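Local coordinates for small ribosomal subunit protein uS8 (Aquifex aeolicus, PDB 3RF2) that probably binds directly to the central domain of 16S rRNA as a primary binding protein and helps coordinate assembly of the platform of the small ribosomal subunit, at residues Asp5-Met10 / Glu34-Val39; Ser12-Ala17 / Ile94-Lys99; Lys41-Ile46 / Val148-Glu153; Pro131-Lys134 / Ile139-Val142. All coordinates share one frame; numbering follows the deposited sequence.

Interaction 1. Residues Asp5-Met10 / Glu34-Val39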
loop_
_atom_site.group_PDB
_atom_site.type_symbol
_atom_site.label_atom_id
_atom_site.label_comp_id
_atom_site.label_asym_id
_atom_site.label_seq_id
_atom_site.Cartn_x
_atom_site.Cartn_y
_atom_site.Cartn_z
ATOM N N ASP A 5 -10.638 -4.996 8.659
ATOM C CA ASP A 5 -9.175 -4.935 8.607
ATOM C C ASP A 5 -8.772 -3.927 7.534
ATOM O O ASP A 5 -8.822 -4.241 6.350
ATOM C CB ASP A 5 -8.613 -6.326 8.267
ATOM C CG ASP A 5 -7.082 -6.374 8.241
ATOM O OD1 ASP A 5 -6.421 -5.328 8.026
ATOM O OD2 ASP A 5 -6.537 -7.487 8.416
ATOM N N PRO A 6 -8.380 -2.708 7.943
ATOM C CA PRO A 6 -8.051 -1.633 6.988
ATOM C C PRO A 6 -6.880 -1.975 6.065
ATOM O O PRO A 6 -6.956 -1.755 4.854
ATOM C CB PRO A 6 -7.668 -0.458 7.897
ATOM C CG PRO A 6 -7.270 -1.096 9.198
ATOM C CD PRO A 6 -8.206 -2.270 9.338
ATOM N N ILE A 7 -5.800 -2.490 6.634
ATOM C CA ILE A 7 -4.646 -2.858 5.833
ATOM C C ILE A 7 -5.031 -3.884 4.769
ATOM O O ILE A 7 -4.591 -3.801 3.625
ATOM C CB ILE A 7 -3.497 -3.345 6.714
ATOM C CG1 ILE A 7 -2.923 -2.157 7.488
ATOM C CG2 ILE A 7 -2.410 -3.997 5.879
ATOM C CD1 ILE A 7 -2.763 -2.429 8.942
ATOM N N ALA A 8 -5.895 -4.826 5.133
ATOM C CA ALA A 8 -6.372 -5.816 4.174
ATOM C C ALA A 8 -7.238 -5.172 3.088
ATOM O O ALA A 8 -7.187 -5.562 1.928
ATOM C CB ALA A 8 -7.140 -6.934 4.888
ATOM N N ASP A 9 -8.039 -4.186 3.465
ATOM C CA ASP A 9 -8.943 -3.560 2.503
ATOM C C ASP A 9 -8.183 -2.685 1.485
ATOM O O ASP A 9 -8.602 -2.536 0.337
ATOM C CB ASP A 9 -10.049 -2.790 3.236
ATOM C CG ASP A 9 -10.925 -3.708 4.103
ATOM O OD1 ASP A 9 -11.277 -4.822 3.649
ATOM O OD2 ASP A 9 -11.252 -3.319 5.247
ATOM N N MET A 10 -7.053 -2.134 1.915
ATOM C CA MET A 10 -6.136 -1.441 1.018
ATOM C C MET A 10 -5.547 -2.388 -0.033
ATOM O O MET A 10 -5.386 -2.012 -1.200
ATOM C CB MET A 10 -5.002 -0.783 1.820
ATOM C CG MET A 10 -4.046 0.066 0.992
ATOM S SD MET A 10 -2.700 0.820 1.944
ATOM C CE MET A 10 -1.481 -0.503 1.953
ATOM N N GLU A 34 1.015 4.004 5.665
ATOM C CA GLU A 34 2.086 4.817 5.151
ATOM C C GLU A 34 3.437 4.128 5.218
ATOM O O GLU A 34 4.214 4.236 4.275
ATOM C CB GLU A 34 2.146 6.159 5.889
ATOM C CG GLU A 34 0.907 7.014 5.709
ATOM C CD GLU A 34 1.124 8.438 6.207
ATOM O OE1 GLU A 34 2.089 8.662 6.979
ATOM O OE2 GLU A 34 0.344 9.329 5.805
ATOM N N ARG A 35 3.742 3.453 6.325
ATOM C CA ARG A 35 5.022 2.758 6.423
ATOM C C ARG A 35 5.045 1.600 5.462
ATOM O O ARG A 35 6.099 1.236 4.953
ATOM C CB ARG A 35 5.321 2.270 7.837
ATOM C CG ARG A 35 5.955 3.322 8.724
ATOM C CD ARG A 35 6.540 2.707 9.984
ATOM N NE ARG A 35 6.904 3.723 10.969
ATOM C CZ ARG A 35 6.030 4.307 11.781
ATOM N NH1 ARG A 35 4.749 3.979 11.711
ATOM N NH2 ARG A 35 6.434 5.226 12.653
ATOM N N ILE A 36 3.875 1.020 5.221
ATOM C CA ILE A 36 3.765 -0.109 4.294
ATOM C C ILE A 36 3.986 0.340 2.847
ATOM O O ILE A 36 4.767 -0.257 2.121
ATOM C CB ILE A 36 2.408 -0.812 4.416
ATOM C CG1 ILE A 36 2.320 -1.556 5.755
ATOM C CG2 ILE A 36 2.218 -1.806 3.269
ATOM C CD1 ILE A 36 0.941 -2.096 6.032
ATOM N N LEU A 37 3.314 1.421 2.467
ATOM C CA LEU A 37 3.467 2.008 1.148
ATOM C C LEU A 37 4.887 2.444 0.908
ATOM O O LEU A 37 5.357 2.428 -0.226
ATOM C CB LEU A 37 2.537 3.190 0.986
ATOM C CG LEU A 37 1.065 2.834 0.915
ATOM C CD1 LEU A 37 0.202 4.104 0.913
ATOM C CD2 LEU A 37 0.876 2.083 -0.340
ATOM N N ASP A 38 5.577 2.834 1.971
ATOM C CA ASP A 38 6.966 3.263 1.841
ATOM C C ASP A 38 7.870 2.079 1.547
ATOM O O ASP A 38 8.830 2.199 0.769
ATOM C CB ASP A 38 7.433 4.003 3.091
ATOM C CG ASP A 38 7.469 5.508 2.896
ATOM O OD1 ASP A 38 6.508 6.067 2.334
ATOM O OD2 ASP A 38 8.479 6.129 3.284
ATOM N N VAL A 39 7.556 0.936 2.147
ATOM C CA VAL A 39 8.237 -0.296 1.755
ATOM C C VAL A 39 7.963 -0.630 0.288
ATOM O O VAL A 39 8.873 -0.974 -0.467
ATOM C CB VAL A 39 7.792 -1.512 2.586
ATOM C CG1 VAL A 39 8.602 -2.755 2.164
ATOM C CG2 VAL A 39 7.917 -1.224 4.095
#
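Ile7 and Met10 reach from helix 6-19 to Ile36 and Leu37 of helix 31-43, and the touching is all between aliphatic carbons, mostly methyls. The CD1 end of Ile36 lies against both branches of Ile7, with Ile7 CG2 3.9 Å from Ile36 CD1 and CG1 only slightly farther. One turn on, Met10 runs out straight, CG anti to the backbone N (chi1 -175°), then bends at its last torsion (chi3 86°). That bend places its terminal methyl between two residues: Met10 CE is 4.1 Å from Ile36 CG2 and 4.2 Å from Leu37 CD2. Met10 and Ile36 pass each other in opposite directions, whereas Met10 meets Leu37 at a slant. The short helical segments approach no closer than 12.0 Å between axes, at 38°, and the side chains fill the distance between them. Farther out, Asp5 N-caps helix 6-19: Ala8 N donates to Asp5 OD1 over 3.0 Å, coming from above the carboxylate plane, while Asp5 OD2 forms a salt bridge with Lys115. Leu37 also packs on Ile94 and Ile96 of the neighbouring sheet. With only aliphatic carbons meeting, the helices are joined here by dispersion and the exclusion of water, without directional bonds.

Interaction 2. Residues Ser12-Ala17 / Ile94-Lys99. With SO4 (sulfate ion), chain D.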
loop_
_atom_site.group_PDB
_atom_site.type_symbol
_atom_site.label_atom_id
_atom_site.label_comp_id
_atom_site.label_asym_id
_atom_site.label_seq_id
_atom_site.Cartn_x
_atom_site.Cartn_y
_atom_site.Cartn_z
ATOM N N SER A 12 -6.815 -5.050 -1.285
ATOM C CA SER A 12 -7.910 -5.295 -2.227
ATOM C C SER A 12 -8.084 -4.171 -3.247
ATOM O O SER A 12 -8.062 -4.417 -4.453
ATOM C CB SER A 12 -9.232 -5.509 -1.481
ATOM O OG SER A 12 -9.401 -6.883 -1.170
ATOM N N ALA A 13 -8.290 -2.953 -2.755
ATOM C CA ALA A 13 -8.354 -1.776 -3.620
ATOM C C ALA A 13 -7.173 -1.740 -4.609
ATOM O O ALA A 13 -7.346 -1.558 -5.822
ATOM C CB ALA A 13 -8.376 -0.505 -2.773
ATOM N N ILE A 14 -5.967 -1.915 -4.080
ATOM C CA ILE A 14 -4.784 -1.832 -4.911
ATOM C C ILE A 14 -4.910 -2.849 -6.037
ATOM O O ILE A 14 -4.744 -2.512 -7.214
ATOM C CB ILE A 14 -3.513 -2.094 -4.095
ATOM C CG1 ILE A 14 -3.157 -0.847 -3.287
ATOM C CG2 ILE A 14 -2.357 -2.455 -5.006
ATOM C CD1 ILE A 14 -2.070 -1.096 -2.253
ATOM N N LYS A 15 -5.240 -4.084 -5.673
ATOM C CA LYS A 15 -5.336 -5.160 -6.650
ATOM C C LYS A 15 -6.383 -4.867 -7.725
ATOM O O LYS A 15 -6.160 -5.129 -8.904
ATOM C CB LYS A 15 -5.621 -6.507 -5.964
ATOM C CG LYS A 15 -4.370 -7.177 -5.378
ATOM C CD LYS A 15 -4.719 -8.232 -4.305
ATOM C CE LYS A 15 -5.357 -9.491 -4.910
ATOM N NZ LYS A 15 -5.425 -10.631 -3.942
ATOM N N ASN A 16 -7.533 -4.350 -7.319
ATOM C CA ASN A 16 -8.599 -4.091 -8.281
ATOM C C ASN A 16 -8.231 -2.991 -9.263
ATOM O O ASN A 16 -8.487 -3.103 -10.459
ATOM C CB ASN A 16 -9.899 -3.750 -7.567
ATOM C CG ASN A 16 -10.572 -4.974 -7.000
ATOM O OD1 ASN A 16 -10.343 -6.090 -7.478
ATOM N ND2 ASN A 16 -11.406 -4.778 -5.978
ATOM N N ALA A 17 -7.622 -1.933 -8.740
ATOM C CA ALA A 17 -7.186 -0.829 -9.571
ATOM C C ALA A 17 -6.181 -1.352 -10.584
ATOM O O ALA A 17 -6.231 -1.010 -11.766
ATOM C CB ALA A 17 -6.592 0.278 -8.713
ATOM N N ILE A 94 -4.696 9.183 0.955
ATOM C CA ILE A 94 -3.450 8.871 0.296
ATOM C C ILE A 94 -3.707 8.550 -1.172
ATOM O O ILE A 94 -4.637 7.813 -1.512
ATOM C CB ILE A 94 -2.735 7.724 0.964
ATOM C CG1 ILE A 94 -2.128 8.193 2.286
ATOM C CG2 ILE A 94 -1.646 7.210 0.066
ATOM C CD1 ILE A 94 -1.568 7.054 3.122
ATOM N N LYS A 95 -2.903 9.163 -2.035
ATOM C CA LYS A 95 -2.957 8.908 -3.453
ATOM C C LYS A 95 -1.836 7.921 -3.719
ATOM O O LYS A 95 -0.682 8.175 -3.377
ATOM C CB LYS A 95 -2.741 10.206 -4.251
ATOM C CG LYS A 95 -2.926 10.052 -5.763
ATOM C CD LYS A 95 -2.720 11.359 -6.509
ATOM C CE LYS A 95 -3.032 11.200 -7.983
ATOM N NZ LYS A 95 -2.901 12.489 -8.746
ATOM N N ILE A 96 -2.176 6.779 -4.292
ATOM C CA ILE A 96 -1.156 5.797 -4.638
ATOM C C ILE A 96 -0.956 5.720 -6.143
ATOM O O ILE A 96 -1.917 5.508 -6.876
ATOM C CB ILE A 96 -1.514 4.390 -4.127
ATOM C CG1 ILE A 96 -1.512 4.366 -2.591
ATOM C CG2 ILE A 96 -0.520 3.370 -4.717
ATOM C CD1 ILE A 96 -2.308 3.241 -1.977
ATOM N N TYR A 97 0.289 5.877 -6.596
ATOM C CA TYR A 97 0.609 5.773 -8.013
ATOM C C TYR A 97 1.103 4.374 -8.347
ATOM O O TYR A 97 2.101 3.913 -7.788
ATOM C CB TYR A 97 1.683 6.795 -8.396
ATOM C CG TYR A 97 1.234 8.239 -8.296
ATOM C CD1 TYR A 97 0.742 8.915 -9.408
ATOM C CD2 TYR A 97 1.313 8.928 -7.097
ATOM C CE1 TYR A 97 0.332 10.241 -9.321
ATOM C CE2 TYR A 97 0.913 10.242 -7.002
ATOM C CZ TYR A 97 0.422 10.894 -8.113
ATOM O OH TYR A 97 0.027 12.208 -8.010
ATOM N N LEU A 98 0.415 3.699 -9.259
ATOM C CA LEU A 98 0.720 2.297 -9.545
ATOM C C LEU A 98 1.819 2.167 -10.573
ATOM O O LEU A 98 1.991 3.031 -11.431
ATOM C CB LEU A 98 -0.520 1.556 -10.022
ATOM C CG LEU A 98 -1.699 1.544 -9.057
ATOM C CD1 LEU A 98 -2.966 1.125 -9.771
ATOM C CD2 LEU A 98 -1.409 0.624 -7.866
ATOM N N LYS A 99 2.566 1.075 -10.479
ATOM C CA LYS A 99 3.687 0.832 -11.378
ATOM C C LYS A 99 3.383 -0.346 -12.272
ATOM O O LYS A 99 3.168 -1.447 -11.771
ATOM C CB LYS A 99 4.955 0.491 -10.601
ATOM C CG LYS A 99 6.166 0.254 -11.520
ATOM C CD LYS A 99 7.414 -0.161 -10.744
ATOM C CE LYS A 99 8.067 1.040 -10.038
ATOM N NZ LYS A 99 8.446 2.119 -10.997
HETATM S S SO4 D . -6.024 -14.174 -5.527
HETATM O O1 SO4 D . -4.995 -13.779 -4.570
HETATM O O2 SO4 D . -7.284 -14.393 -4.822
HETATM O O3 SO4 D . -5.592 -15.389 -6.215
HETATM O O4 SO4 D . -6.242 -13.091 -6.477
#
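Ile14 and Ala17, one turn apart on helix 6-19, pack against Ile96 and Leu98 of strand 93-98, the middle strand of a three-stranded antiparallel sheet; this is a helix laid over a sheet face in the α/β half of the S8 fold. Ile96 and Leu98 alternate with Tyr97 along the strand, so both point at the helix. The two branches of Ile14 divide the work: Ile14 CD1 meets Ile96 CD1 at 4.4 Å, while Ile14 CG2 faces Leu98 CD2 at 4.3 Å. Leu98 sets CG anti to its own carbonyl carbon (chi1 -59°), and the fork at CG then offers CD2 to Ile14 and CD1 to Ala17. The short side chain of Ala17 points toward the strand, and Ala17 CB comes within 3.9 Å of Leu98 CD1. Segment axes are 10.3 Å apart and inclined at 42°. Leu25 of the adjoining strand also touches Ala17 and Ile96. Lys15 turns away from the sheet, and its NZ hydrogen-bonds Asn112 OD1; with the chain bent at chi3 (71°), Lys15 NZ also makes a weak 3.2 Å hydrogen bond to O1 of a sulfate ion, probably from the crystallisation liquor.

Interaction 3. Residues Lys41-Ile46 / Val148-Glu153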
loop_
_atom_site.group_PDB
_atom_site.type_symbol
_atom_site.label_atom_id
_atom_site.label_comp_id
_atom_site.label_asym_id
_atom_site.label_seq_id
_atom_site.Cartn_x
_atom_site.Cartn_y
_atom_site.Cartn_z
ATOM N N LYS A 41 7.106 1.254 -2.205
ATOM C CA LYS A 41 7.792 2.205 -3.085
ATOM C C LYS A 41 9.293 1.920 -3.158
ATOM O O LYS A 41 9.898 1.889 -4.233
ATOM C CB LYS A 41 7.599 3.624 -2.579
ATOM C CG LYS A 41 8.181 4.689 -3.517
ATOM C CD LYS A 41 8.229 6.011 -2.791
ATOM C CE LYS A 41 8.726 7.133 -3.698
ATOM N NZ LYS A 41 8.515 8.460 -3.042
ATOM N N LYS A 42 9.885 1.711 -1.990
ATOM C CA LYS A 42 11.297 1.406 -1.890
ATOM C C LYS A 42 11.651 0.126 -2.657
ATOM O O LYS A 42 12.732 0.029 -3.228
ATOM C CB LYS A 42 11.684 1.276 -0.414
ATOM C CG LYS A 42 13.144 0.930 -0.186
ATOM C CD LYS A 42 13.446 0.677 1.290
ATOM C CE LYS A 42 14.849 0.111 1.472
ATOM N NZ LYS A 42 15.018 -1.156 0.701
ATOM N N GLU A 43 10.750 -0.858 -2.667
ATOM C CA GLU A 43 11.031 -2.122 -3.343
ATOM C C GLU A 43 10.657 -2.125 -4.816
ATOM O O GLU A 43 10.941 -3.084 -5.526
ATOM C CB GLU A 43 10.319 -3.279 -2.642
ATOM C CG GLU A 43 10.837 -3.518 -1.247
ATOM C CD GLU A 43 12.281 -3.938 -1.254
ATOM O OE1 GLU A 43 12.618 -4.846 -2.051
ATOM O OE2 GLU A 43 13.072 -3.348 -0.478
ATOM N N GLY A 44 9.996 -1.067 -5.265
ATOM C CA GLY A 44 9.643 -0.948 -6.667
ATOM C C GLY A 44 8.319 -1.579 -7.045
ATOM O O GLY A 44 8.058 -1.831 -8.220
ATOM N N PHE A 45 7.475 -1.837 -6.051
ATOM C CA PHE A 45 6.189 -2.459 -6.291
ATOM C C PHE A 45 5.123 -1.431 -6.653
ATOM O O PHE A 45 4.144 -1.768 -7.310
ATOM C CB PHE A 45 5.759 -3.297 -5.084
ATOM C CG PHE A 45 6.442 -4.638 -5.010
ATOM C CD1 PHE A 45 6.111 -5.639 -5.900
ATOM C CD2 PHE A 45 7.400 -4.893 -4.054
ATOM C CE1 PHE A 45 6.724 -6.867 -5.844
ATOM C CE2 PHE A 45 8.034 -6.130 -3.995
ATOM C CZ PHE A 45 7.693 -7.118 -4.891
ATOM N N ILE A 46 5.301 -0.191 -6.196
ATOM C CA ILE A 46 4.476 0.932 -6.637
ATOM C C ILE A 46 5.392 2.038 -7.129
ATOM O O ILE A 46 6.588 2.033 -6.839
ATOM C CB ILE A 46 3.574 1.524 -5.505
ATOM C CG1 ILE A 46 4.432 2.133 -4.392
ATOM C CG2 ILE A 46 2.626 0.458 -4.964
ATOM C CD1 ILE A 46 3.633 2.703 -3.201
ATOM N N VAL A 148 8.649 -0.767 10.121
ATOM C CA VAL A 148 8.051 -1.665 9.149
ATOM C C VAL A 148 9.027 -1.805 8.000
ATOM O O VAL A 148 9.466 -0.799 7.452
ATOM C CB VAL A 148 6.720 -1.075 8.638
ATOM C CG1 VAL A 148 6.117 -1.932 7.538
ATOM C CG2 VAL A 148 5.732 -0.917 9.791
ATOM N N MET A 149 9.372 -3.039 7.630
ATOM C CA MET A 149 10.459 -3.267 6.679
ATOM C C MET A 149 10.335 -4.632 6.011
ATOM O O MET A 149 9.426 -5.397 6.323
ATOM C CB MET A 149 11.803 -3.176 7.407
ATOM C CG MET A 149 11.876 -4.083 8.642
ATOM S SD MET A 149 13.498 -4.170 9.441
ATOM C CE MET A 149 13.551 -2.602 10.322
ATOM N N THR A 150 11.261 -4.950 5.112
ATOM C CA THR A 150 11.202 -6.225 4.420
ATOM C C THR A 150 11.764 -7.332 5.280
ATOM O O THR A 150 12.374 -7.086 6.325
ATOM C CB THR A 150 11.937 -6.209 3.066
ATOM O OG1 THR A 150 13.330 -5.959 3.272
ATOM C CG2 THR A 150 11.373 -5.132 2.174
ATOM N N ASP A 151 11.525 -8.562 4.849
ATOM C CA ASP A 151 12.101 -9.701 5.529
ATOM C C ASP A 151 13.610 -9.606 5.404
ATOM O O ASP A 151 14.332 -9.804 6.371
ATOM C CB ASP A 151 11.573 -11.020 4.957
ATOM C CG ASP A 151 11.732 -11.100 3.437
ATOM O OD1 ASP A 151 11.130 -10.269 2.728
ATOM O OD2 ASP A 151 12.454 -11.989 2.961
ATOM N N HIS A 152 14.086 -9.262 4.216
ATOM C CA HIS A 152 15.518 -9.107 4.007
ATOM C C HIS A 152 16.131 -8.161 5.036
ATOM O O HIS A 152 17.176 -8.452 5.619
ATOM C CB HIS A 152 15.820 -8.634 2.580
ATOM C CG HIS A 152 17.278 -8.434 2.310
ATOM N ND1 HIS A 152 17.933 -7.247 2.578
ATOM C CD2 HIS A 152 18.222 -9.271 1.810
ATOM C CE1 HIS A 152 19.207 -7.362 2.254
ATOM N NE2 HIS A 152 19.408 -8.584 1.785
ATOM N N GLU A 153 15.484 -7.030 5.275
ATOM C CA GLU A 153 16.033 -6.066 6.223
ATOM C C GLU A 153 15.905 -6.555 7.664
ATOM O O GLU A 153 16.835 -6.407 8.458
ATOM C CB GLU A 153 15.394 -4.689 6.034
ATOM C CG GLU A 153 15.744 -4.072 4.688
ATOM C CD GLU A 153 14.897 -2.864 4.338
ATOM O OE1 GLU A 153 13.709 -2.805 4.746
ATOM O OE2 GLU A 153 15.429 -1.970 3.641
HETATM O O HOH W 1 15.166 -5.349 1.185
#
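Lys42 leaves its helix with CG anti to the backbone N and stays extended until a bend at chi4 (-58°) brings its ammonium between Glu153 and Glu43. Glu43 folds at chi2 (-64°), which carries its carboxylate over to the methyl of Thr150. The charged groups form a network: Lys42 NZ makes a salt bridge with Glu153 OE2 at 3.1 Å and another with Glu43 OE2 at 3.2 Å, each a weak hydrogen bond. Glu43 OE2 also rests 3.6 Å from Thr150 CG2, and a water bridges that oxygen, weakly, to Thr150 OG1, 2.8 Å away from the water. Thr150 and Glu153 make a capping box at the start of helix 151-156. Glu153 N donates to Thr150 OG1 over 3.1 Å, and Thr150 N returns a nearly straight bond (173°) to Glu153 OE1 over 3.3 Å, on the anti side and somewhat out of the carboxylate plane. Glu153 thus spends one oxygen on the cap and the other on Lys42. A glutamine here would probably weaken the hold on Lys42, since an uncharged amide could no longer balance the ammonium. Gly44 ends helix 31-43 in a Schellman motif, and this end lies opposite the start of helix 151-156. Lys42 probably offsets the repulsion between the two carboxylates and adds a modest electrostatic link between the helix ends, alongside the packing of Glu43 on the threonine methyl.

Interaction 4. Residues Pro131-Lys134 / Ile139-Val142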
loop_
_atom_site.group_PDB
_atom_site.type_symbol
_atom_site.label_atom_id
_atom_site.label_comp_id
_atom_site.label_asym_id
_atom_site.label_seq_id
_atom_site.Cartn_x
_atom_site.Cartn_y
_atom_site.Cartn_z
ATOM N N PRO A 131 10.419 -15.641 7.474
ATOM C CA PRO A 131 10.085 -16.363 6.239
ATOM C C PRO A 131 10.593 -15.662 4.987
ATOM O O PRO A 131 10.721 -14.430 4.975
ATOM C CB PRO A 131 8.552 -16.351 6.234
ATOM C CG PRO A 131 8.208 -15.085 6.961
ATOM C CD PRO A 131 9.269 -14.893 8.011
ATOM N N TYR A 132 10.882 -16.453 3.959
ATOM C CA TYR A 132 11.151 -15.947 2.623
ATOM C C TYR A 132 9.863 -16.077 1.822
ATOM O O TYR A 132 9.013 -16.945 2.110
ATOM C CB TYR A 132 12.258 -16.751 1.933
ATOM C CG TYR A 132 13.647 -16.483 2.461
ATOM C CD1 TYR A 132 14.533 -15.703 1.747
ATOM C CD2 TYR A 132 14.066 -17.002 3.674
ATOM C CE1 TYR A 132 15.797 -15.440 2.218
ATOM C CE2 TYR A 132 15.339 -16.745 4.154
ATOM C CZ TYR A 132 16.202 -15.967 3.415
ATOM O OH TYR A 132 17.481 -15.701 3.869
ATOM N N VAL A 133 9.729 -15.227 0.807
ATOM C CA VAL A 133 8.573 -15.250 -0.076
ATOM C C VAL A 133 9.015 -15.540 -1.514
ATOM O O VAL A 133 9.949 -14.919 -2.014
ATOM C CB VAL A 133 7.844 -13.902 0.009
ATOM C CG1 VAL A 133 6.632 -13.885 -0.892
ATOM C CG2 VAL A 133 7.431 -13.641 1.445
ATOM N N LYS A 134 8.359 -16.492 -2.172
ATOM C CA LYS A 134 8.739 -16.908 -3.538
ATOM C C LYS A 134 10.252 -17.104 -3.707
ATOM O O LYS A 134 10.876 -16.480 -4.574
ATOM C CB LYS A 134 8.266 -15.892 -4.588
ATOM C CG LYS A 134 6.777 -15.664 -4.650
ATOM C CD LYS A 134 6.036 -16.863 -5.183
ATOM C CE LYS A 134 4.552 -16.754 -4.840
ATOM N NZ LYS A 134 3.800 -18.012 -5.109
ATOM N N ILE A 139 8.637 -10.477 -1.251
ATOM C CA ILE A 139 8.951 -9.960 0.071
ATOM C C ILE A 139 7.854 -10.244 1.062
ATOM O O ILE A 139 6.683 -10.358 0.700
ATOM C CB ILE A 139 9.138 -8.437 0.072
ATOM C CG1 ILE A 139 7.837 -7.732 -0.300
ATOM C CG2 ILE A 139 10.276 -8.011 -0.862
ATOM C CD1 ILE A 139 7.959 -6.192 -0.270
ATOM N N ALA A 140 8.246 -10.353 2.326
ATOM C CA ALA A 140 7.304 -10.249 3.416
ATOM C C ALA A 140 7.481 -8.853 3.957
ATOM O O ALA A 140 8.605 -8.356 4.056
ATOM C CB ALA A 140 7.600 -11.274 4.503
ATOM N N ILE A 141 6.372 -8.208 4.289
ATOM C CA ILE A 141 6.446 -6.951 5.007
ATOM C C ILE A 141 6.183 -7.231 6.485
ATOM O O ILE A 141 5.159 -7.821 6.833
ATOM C CB ILE A 141 5.428 -5.933 4.454
ATOM C CG1 ILE A 141 5.804 -5.560 3.010
ATOM C CG2 ILE A 141 5.376 -4.723 5.360
ATOM C CD1 ILE A 141 4.727 -4.820 2.261
ATOM N N VAL A 142 7.115 -6.820 7.342
ATOM C CA VAL A 142 7.088 -7.188 8.747
ATOM C C VAL A 142 7.168 -5.991 9.678
ATOM O O VAL A 142 8.029 -5.125 9.520
ATOM C CB VAL A 142 8.249 -8.138 9.100
ATOM C CG1 VAL A 142 8.187 -9.406 8.239
ATOM C CG2 VAL A 142 9.565 -7.446 8.903
#
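Val133 turns its side chain onto the beginning of strand 139-144 and presses it against backbone as much as against side chain. With CG1 anti to the backbone N (chi1 -180°), CG2 is left beside that nitrogen and anti to the carbonyl carbon, and this second methyl makes the closest approach. Val133 CG2 lies 3.4 Å from Ile139 C and 3.5 Å from Ala140 N, over the peptide link joining the two residues, and 3.9 Å from Ala140 CB. Val133 CG1 stays a little farther off, 3.9 Å from Ile139 O. The Ala140 methyl points back toward Val133, whereas Ile139 directs its side chain away, to pack on Phe45 and Val167, and presents only main chain on this side. Segment 131-134 is irregular, part of the connection that leads into strand 139-144 of the second, antiparallel sheet of the S8 fold. Phe166 of the neighbouring strand touches both Val133 and Ala140, adding to the apolar patch. An alanine in place of Val133 would strip away both methyls, and the Ile139-Ala140 peptide would probably lose its close cover and Ala140 CB its apolar partner across the contact. The same peptide has a polar tie as well, since Ala140 N donates to Asp151 OD1. At the other end of the loop segment, Pro131 makes a looser approach, through its carbonyl: Pro131 O is 4.5 Å from Ala140 CB.

Helix 31-43 runs through the middle of this arrangement. Interaction 1 sets it beside helix 6-19, and interaction 3, about 12 Å away between centres, uses its C-terminal end. Interaction 2 takes the later part of helix 6-19 onto the three-stranded sheet; its centre is about 11 Å from that of interaction 1, and the two touch. Interactions 3 and 4 share the second sheet, where strands 139-144 and 149-150 pair. Interactions 2 and 4 do not touch, their centres about 20 Å apart. Along the chain interactions 1 and 2 interleave, interaction 1 closes before 3 and 4 open, and interaction 4 is nested within the loop that interaction 3 closes. Helix 31-43 packs on strands of both sheets, so one helix links them.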